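Local coordinates for monomethylamine methyltransferase mtmB1 (Methanosarcina barkeri, PDB 1NTH), which catalyses the transfer of the methyl group of monomethylamine to the corrinoid cofactor of its partner protein MtmC in methanogenesis from methylamine, at residues G74-T80 against L236-D241; F7-F12 against I83-T87. All blocks are in the same frame, centred on the assembly; numbering follows the deposited sequence.

Interaction 1. Residues G74-T80 against L236-D241; sequences GIYCTDT and LKIDLD
Two short parallel strands, 75-77 and 237-238, pair at one end of a small four-stranded mixed sheet, separate from the parallel strands of the TIM barrel. Strand 237-238 is outermost within the chain and leads into helix 240-251. The register sets Tyr76 beside Lys237 (CA to CA 4.6 Å) and Cys77 beside Ile238 (5.2 Å). Before the first strand, Gly74 leaves the preceding helix with positive phi (91°).

Leu236, itself at phi/psi 50/58°, starts the pairing: its O accepts from Tyr76 N at 3.1 Å, while its CB meets CD1 of Ile75 at 3.9 Å. The backbone of Lys237 is extended; its CA makes a CA-H...O contact of 3.3 Å with Tyr76 O. Its side chain lies on the Tyr76 face, with CG at the edge of the tyrosine ring and CD 3.4 Å from Thr78 CG2, before NZ reaches Gln24 and a salt bridge with Asp28. Ile238 N then donates to Tyr76 O (2.9 Å) and Ile238 O accepts from Thr78 N (3.0 Å), the alternation expected of parallel strands. On the other face, Ile238 CG2 touches Ile75 CG2 at 4.0 Å.

Asp239 is the N-cap residue of the helix, and a carboxylate from the other segment, that of Asp79 (chi1 m), meets the first turn: OD2 of Asp79 accepts a hydrogen bond from Leu240 N at 2.6 Å. Leu240 CD2 packs on Cys77 SG (3.8 Å). At Asp241 a water bridges the segments, accepting from Asp241 N at 2.9 Å and donating to Asp79 OD2 at 2.8 Å.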
loop_
_atom_site.group_PDB
_atom_site.type_symbol
_atom_site.label_atom_id
_atom_site.label_comp_id
_atom_site.label_asym_id
_atom_site.label_seq_id
_atom_site.Cartn_x
_atom_site.Cartn_y
_atom_site.Cartn_z
ATOM N N GLY A 74 -25.426 6.960 -35.752
ATOM C CA GLY A 74 -24.094 6.511 -35.405
ATOM C C GLY A 74 -23.353 7.691 -34.805
ATOM O O GLY A 74 -23.972 8.678 -34.390
ATOM N N ILE A 75 -22.028 7.601 -34.775
ATOM C CA ILE A 75 -21.195 8.654 -34.213
ATOM C C ILE A 75 -20.165 9.134 -35.230
ATOM O O ILE A 75 -19.473 8.330 -35.854
ATOM C CB ILE A 75 -20.444 8.147 -32.954
ATOM C CG1 ILE A 75 -21.451 7.684 -31.894
ATOM C CG2 ILE A 75 -19.539 9.239 -32.410
ATOM C CD1 ILE A 75 -22.335 8.789 -31.340
ATOM N N TYR A 76 -20.061 10.448 -35.383
ATOM C CA TYR A 76 -19.114 11.038 -36.320
ATOM C C TYR A 76 -17.751 11.217 -35.653
ATOM O O TYR A 76 -17.659 11.788 -34.564
ATOM C CB TYR A 76 -19.624 12.408 -36.780
ATOM C CG TYR A 76 -18.789 13.044 -37.870
ATOM C CD1 TYR A 76 -18.874 12.594 -39.187
ATOM C CD2 TYR A 76 -17.904 14.081 -37.584
ATOM C CE1 TYR A 76 -18.098 13.162 -40.195
ATOM C CE2 TYR A 76 -17.121 14.658 -38.588
ATOM C CZ TYR A 76 -17.226 14.191 -39.888
ATOM O OH TYR A 76 -16.463 14.758 -40.889
ATOM N N CYS A 77 -16.699 10.730 -36.303
ATOM C CA CYS A 77 -15.344 10.882 -35.779
ATOM C C CYS A 77 -14.705 12.056 -36.515
ATOM O O CYS A 77 -14.489 11.993 -37.726
ATOM C CB CYS A 77 -14.520 9.616 -36.006
ATOM S SG CYS A 77 -12.813 9.760 -35.391
ATOM N N THR A 78 -14.400 13.120 -35.780
ATOM C CA THR A 78 -13.820 14.323 -36.370
ATOM C C THR A 78 -12.442 14.163 -37.003
ATOM O O THR A 78 -12.112 14.867 -37.959
ATOM C CB THR A 78 -13.733 15.461 -35.334
ATOM O OG1 THR A 78 -12.953 15.028 -34.213
ATOM C CG2 THR A 78 -15.123 15.861 -34.862
ATOM N N ASP A 79 -11.636 13.244 -36.488
ATOM C CA ASP A 79 -10.295 13.054 -37.027
ATOM C C ASP A 79 -10.241 12.257 -38.323
ATOM O O ASP A 79 -9.402 12.527 -39.182
ATOM C CB ASP A 79 -9.402 12.398 -35.972
ATOM C CG ASP A 79 -9.204 13.285 -34.761
ATOM O OD1 ASP A 79 -8.592 14.364 -34.907
ATOM O OD2 ASP A 79 -9.670 12.912 -33.667
ATOM N N THR A 80 -11.132 11.284 -38.471
ATOM C CA THR A 80 -11.153 10.456 -39.671
ATOM C C THR A 80 -12.236 10.887 -40.654
ATOM O O THR A 80 -12.255 10.433 -41.800
ATOM C CB THR A 80 -11.394 8.978 -39.323
ATOM O OG1 THR A 80 -12.703 8.830 -38.757
ATOM C CG2 THR A 80 -10.353 8.490 -38.325
ATOM N N LEU A 236 -23.449 13.907 -31.172
ATOM C CA LEU A 236 -23.172 12.512 -31.558
ATOM C C LEU A 236 -21.876 12.540 -32.352
ATOM O O LEU A 236 -21.807 12.104 -33.507
ATOM C CB LEU A 236 -24.309 11.927 -32.408
ATOM C CG LEU A 236 -25.503 11.373 -31.624
ATOM C CD1 LEU A 236 -26.234 12.501 -30.921
ATOM C CD2 LEU A 236 -26.443 10.637 -32.571
ATOM N N LYS A 237 -20.840 13.043 -31.696
ATOM C CA LYS A 237 -19.547 13.231 -32.323
ATOM C C LYS A 237 -18.423 13.039 -31.305
ATOM O O LYS A 237 -18.619 13.257 -30.109
ATOM C CB LYS A 237 -19.520 14.653 -32.883
ATOM C CG LYS A 237 -18.262 15.079 -33.599
ATOM C CD LYS A 237 -18.357 16.558 -33.975
ATOM C CE LYS A 237 -19.565 16.837 -34.864
ATOM N NZ LYS A 237 -19.757 18.300 -35.107
ATOM N N ILE A 238 -17.250 12.641 -31.783
ATOM C CA ILE A 238 -16.111 12.424 -30.898
ATOM C C ILE A 238 -14.793 12.550 -31.662
ATOM O O ILE A 238 -14.755 12.424 -32.888
ATOM C CB ILE A 238 -16.189 11.014 -30.248
ATOM C CG1 ILE A 238 -15.284 10.946 -29.014
ATOM C CG2 ILE A 238 -15.766 9.950 -31.243
ATOM C CD1 ILE A 238 -15.752 11.823 -27.877
ATOM N N ASP A 239 -13.716 12.808 -30.928
ATOM C CA ASP A 239 -12.383 12.924 -31.513
ATOM C C ASP A 239 -11.559 11.734 -31.023
ATOM O O ASP A 239 -11.891 11.128 -30.003
ATOM C CB ASP A 239 -11.731 14.236 -31.079
ATOM C CG ASP A 239 -11.740 14.421 -29.573
ATOM O OD1 ASP A 239 -12.833 14.418 -28.970
ATOM O OD2 ASP A 239 -10.649 14.570 -28.992
ATOM N N LEU A 240 -10.492 11.396 -31.739
ATOM C CA LEU A 240 -9.666 10.257 -31.347
ATOM C C LEU A 240 -8.931 10.430 -30.018
ATOM O O LEU A 240 -8.633 9.444 -29.345
ATOM C CB LEU A 240 -8.671 9.909 -32.461
ATOM C CG LEU A 240 -9.331 9.299 -33.703
ATOM C CD1 LEU A 240 -8.265 8.897 -34.712
ATOM C CD2 LEU A 240 -10.159 8.084 -33.304
ATOM N N ASP A 241 -8.637 11.669 -29.635
ATOM C CA ASP A 241 -7.967 11.909 -28.358
ATOM C C ASP A 241 -8.806 11.302 -27.232
ATOM O O ASP A 241 -8.277 10.643 -26.333
ATOM C CB ASP A 241 -7.794 13.414 -28.118
ATOM C CG ASP A 241 -6.428 13.924 -28.548
ATOM O OD1 ASP A 241 -5.870 13.387 -29.528
ATOM O OD2 ASP A 241 -5.915 14.872 -27.910
HETATM O O HOH W 1 -8.153 13.840 -31.553
#

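Interaction 2. Residues F7-F12 against I83-T87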
loop_
_atom_site.group_PDB
_atom_site.type_symbol
_atom_site.label_atom_id
_atom_site.label_comp_id
_atom_site.label_asym_id
_atom_site.label_seq_id
_atom_site.Cartn_x
_atom_site.Cartn_y
_atom_site.Cartn_z
ATOM N N PHE A 7 -19.127 -3.917 -27.273
ATOM C CA PHE A 7 -18.467 -2.777 -27.890
ATOM C C PHE A 7 -17.585 -1.976 -26.934
ATOM O O PHE A 7 -17.943 -1.762 -25.778
ATOM C CB PHE A 7 -19.523 -1.847 -28.490
ATOM C CG PHE A 7 -18.952 -0.770 -29.361
ATOM C CD1 PHE A 7 -18.775 -0.984 -30.724
ATOM C CD2 PHE A 7 -18.562 0.445 -28.815
ATOM C CE1 PHE A 7 -18.212 0.003 -31.528
ATOM C CE2 PHE A 7 -17.997 1.437 -29.609
ATOM C CZ PHE A 7 -17.824 1.214 -30.971
ATOM N N ASP A 8 -16.426 -1.544 -27.423
ATOM C CA ASP A 8 -15.522 -0.722 -26.624
ATOM C C ASP A 8 -14.765 0.271 -27.502
ATOM O O ASP A 8 -14.919 0.275 -28.728
ATOM C CB ASP A 8 -14.540 -1.584 -25.810
ATOM C CG ASP A 8 -13.698 -2.504 -26.670
ATOM O OD1 ASP A 8 -13.367 -2.127 -27.813
ATOM O OD2 ASP A 8 -13.347 -3.606 -26.187
ATOM N N CYS A 9 -13.960 1.117 -26.868
ATOM C CA CYS A 9 -13.189 2.141 -27.568
ATOM C C CYS A 9 -12.303 1.588 -28.682
ATOM O O CYS A 9 -12.016 2.287 -29.656
ATOM C CB CYS A 9 -12.334 2.931 -26.568
ATOM S SG CYS A 9 -11.222 1.916 -25.552
ATOM N N TYR A 10 -11.868 0.339 -28.543
ATOM C CA TYR A 10 -11.016 -0.268 -29.556
ATOM C C TYR A 10 -11.827 -0.544 -30.816
ATOM O O TYR A 10 -11.346 -0.329 -31.930
ATOM C CB TYR A 10 -10.390 -1.555 -29.016
ATOM C CG TYR A 10 -9.606 -1.313 -27.748
ATOM C CD1 TYR A 10 -10.148 -1.619 -26.500
ATOM C CD2 TYR A 10 -8.348 -0.715 -27.793
ATOM C CE1 TYR A 10 -9.458 -1.333 -25.324
ATOM C CE2 TYR A 10 -7.647 -0.423 -26.621
ATOM C CZ TYR A 10 -8.209 -0.732 -25.394
ATOM O OH TYR A 10 -7.528 -0.429 -24.235
ATOM N N ASP A 11 -13.058 -1.016 -30.638
ATOM C CA ASP A 11 -13.929 -1.278 -31.779
ATOM C C ASP A 11 -14.251 0.054 -32.442
ATOM O O ASP A 11 -14.369 0.139 -33.665
ATOM C CB ASP A 11 -15.240 -1.929 -31.339
ATOM C CG ASP A 11 -15.040 -3.292 -30.724
ATOM O OD1 ASP A 11 -14.405 -4.148 -31.373
ATOM O OD2 ASP A 11 -15.524 -3.507 -29.592
ATOM N N PHE A 12 -14.401 1.096 -31.631
ATOM C CA PHE A 12 -14.715 2.408 -32.174
ATOM C C PHE A 12 -13.604 2.856 -33.113
ATOM O O PHE A 12 -13.867 3.290 -34.235
ATOM C CB PHE A 12 -14.877 3.447 -31.065
ATOM C CG PHE A 12 -15.485 4.729 -31.547
ATOM C CD1 PHE A 12 -16.860 4.920 -31.495
ATOM C CD2 PHE A 12 -14.690 5.712 -32.125
ATOM C CE1 PHE A 12 -17.439 6.072 -32.020
ATOM C CE2 PHE A 12 -15.258 6.868 -32.654
ATOM C CZ PHE A 12 -16.637 7.047 -32.599
ATOM N N ILE A 83 -18.062 7.861 -40.187
ATOM C CA ILE A 83 -19.125 7.550 -39.240
ATOM C C ILE A 83 -19.033 6.135 -38.680
ATOM O O ILE A 83 -18.849 5.173 -39.424
ATOM C CB ILE A 83 -20.508 7.707 -39.913
ATOM C CG1 ILE A 83 -20.665 9.134 -40.442
ATOM C CG2 ILE A 83 -21.615 7.371 -38.924
ATOM C CD1 ILE A 83 -21.845 9.317 -41.381
ATOM N N VAL A 84 -19.158 6.017 -37.361
ATOM C CA VAL A 84 -19.130 4.716 -36.707
ATOM C C VAL A 84 -20.567 4.297 -36.425
ATOM O O VAL A 84 -21.328 5.040 -35.803
ATOM C CB VAL A 84 -18.353 4.762 -35.374
ATOM C CG1 VAL A 84 -18.512 3.439 -34.633
ATOM C CG2 VAL A 84 -16.879 5.042 -35.644
ATOM N N LYS A 85 -20.930 3.107 -36.886
ATOM C CA LYS A 85 -22.276 2.572 -36.706
ATOM C C LYS A 85 -22.312 1.421 -35.708
ATOM O O LYS A 85 -21.407 0.590 -35.677
ATOM C CB LYS A 85 -22.808 2.063 -38.048
ATOM C CG LYS A 85 -23.079 3.138 -39.090
ATOM C CD LYS A 85 -24.443 3.783 -38.892
ATOM C CE LYS A 85 -24.738 4.786 -40.000
ATOM N NZ LYS A 85 -26.036 4.520 -40.679
ATOM N N TYR A 86 -23.371 1.383 -34.906
ATOM C CA TYR A 86 -23.577 0.323 -33.924
ATOM C C TYR A 86 -24.708 -0.561 -34.432
ATOM O O TYR A 86 -25.468 -0.161 -35.316
ATOM C CB TYR A 86 -24.035 0.891 -32.578
ATOM C CG TYR A 86 -23.107 1.884 -31.931
ATOM C CD1 TYR A 86 -23.500 3.207 -31.737
ATOM C CD2 TYR A 86 -21.849 1.498 -31.479
ATOM C CE1 TYR A 86 -22.665 4.119 -31.105
ATOM C CE2 TYR A 86 -21.006 2.401 -30.847
ATOM C CZ TYR A 86 -21.419 3.710 -30.663
ATOM O OH TYR A 86 -20.586 4.607 -30.039
ATOM N N THR A 87 -24.824 -1.763 -33.875
ATOM C CA THR A 87 -25.929 -2.642 -34.236
ATOM C C THR A 87 -26.868 -2.577 -33.036
ATOM O O THR A 87 -26.458 -2.176 -31.942
ATOM C CB THR A 87 -25.490 -4.104 -34.443
ATOM O OG1 THR A 87 -25.041 -4.651 -33.198
ATOM C CG2 THR A 87 -24.378 -4.192 -35.479
#
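This is a helix-on-sheet contact: the start of helix 9-18 lies on the end of strand 82-84 in the small four-stranded sheet beside the barrel. Four buried side chains make it, with no hydrogen bond between the segments. Phe7 and Tyr86 form a T-shaped pair: the edge of Tyr86 points at the face of Phe7, centroids 4.8 Å apart and planes at 84°, with Phe7 CE2 and Tyr86 CE2 at 3.4 Å. Val84 sends CG2 over the Phe12 ring in a CH-pi contact, 3.8 Å from the centroid, and CG1 to within 4.3 Å of Phe7 CZ. Tyr86 OH, at the edge of the Phe12 ring, hydrogen-bonds to Asn284 of helix 271-288. The helix start is fixed by a capping box: Asp8 OD1 accepts from Asp11 N (3.1 Å), and Asp11 OD2 accepts from Asp8 N (3.1 Å). Asp8 also forms a salt bridge with Arg165 of a second subunit. What results is the start of helix 9-18 packed across one face of the small mixed sheet, its N-terminus closed by a classic capping box.

The two contacts sit about 11 Å apart, centre to centre, on the same side of the chain's centre, and share the four-stranded sheet. Strands 75-77 and 82-84 follow one another in the chain and run antiparallel as neighbours; Ile75 O and Val84 N, 2.8 Å apart, probably form a hydrogen bond between them. Along the chain the order is 7-12, 74-80, 83-87, 236-241, so the contacts interleave. Phe12 packs against both segments of interaction 1: its CZ lies 3.3 Å from Ile238 CG2 and 3.6 Å from Ile75 CG2. Interaction 2 thus lays helix 9-18 over the face bearing Ile75 and Ile238, while interaction 1 brings in helix 240-251, tying the N-terminal region to later parts of the chain.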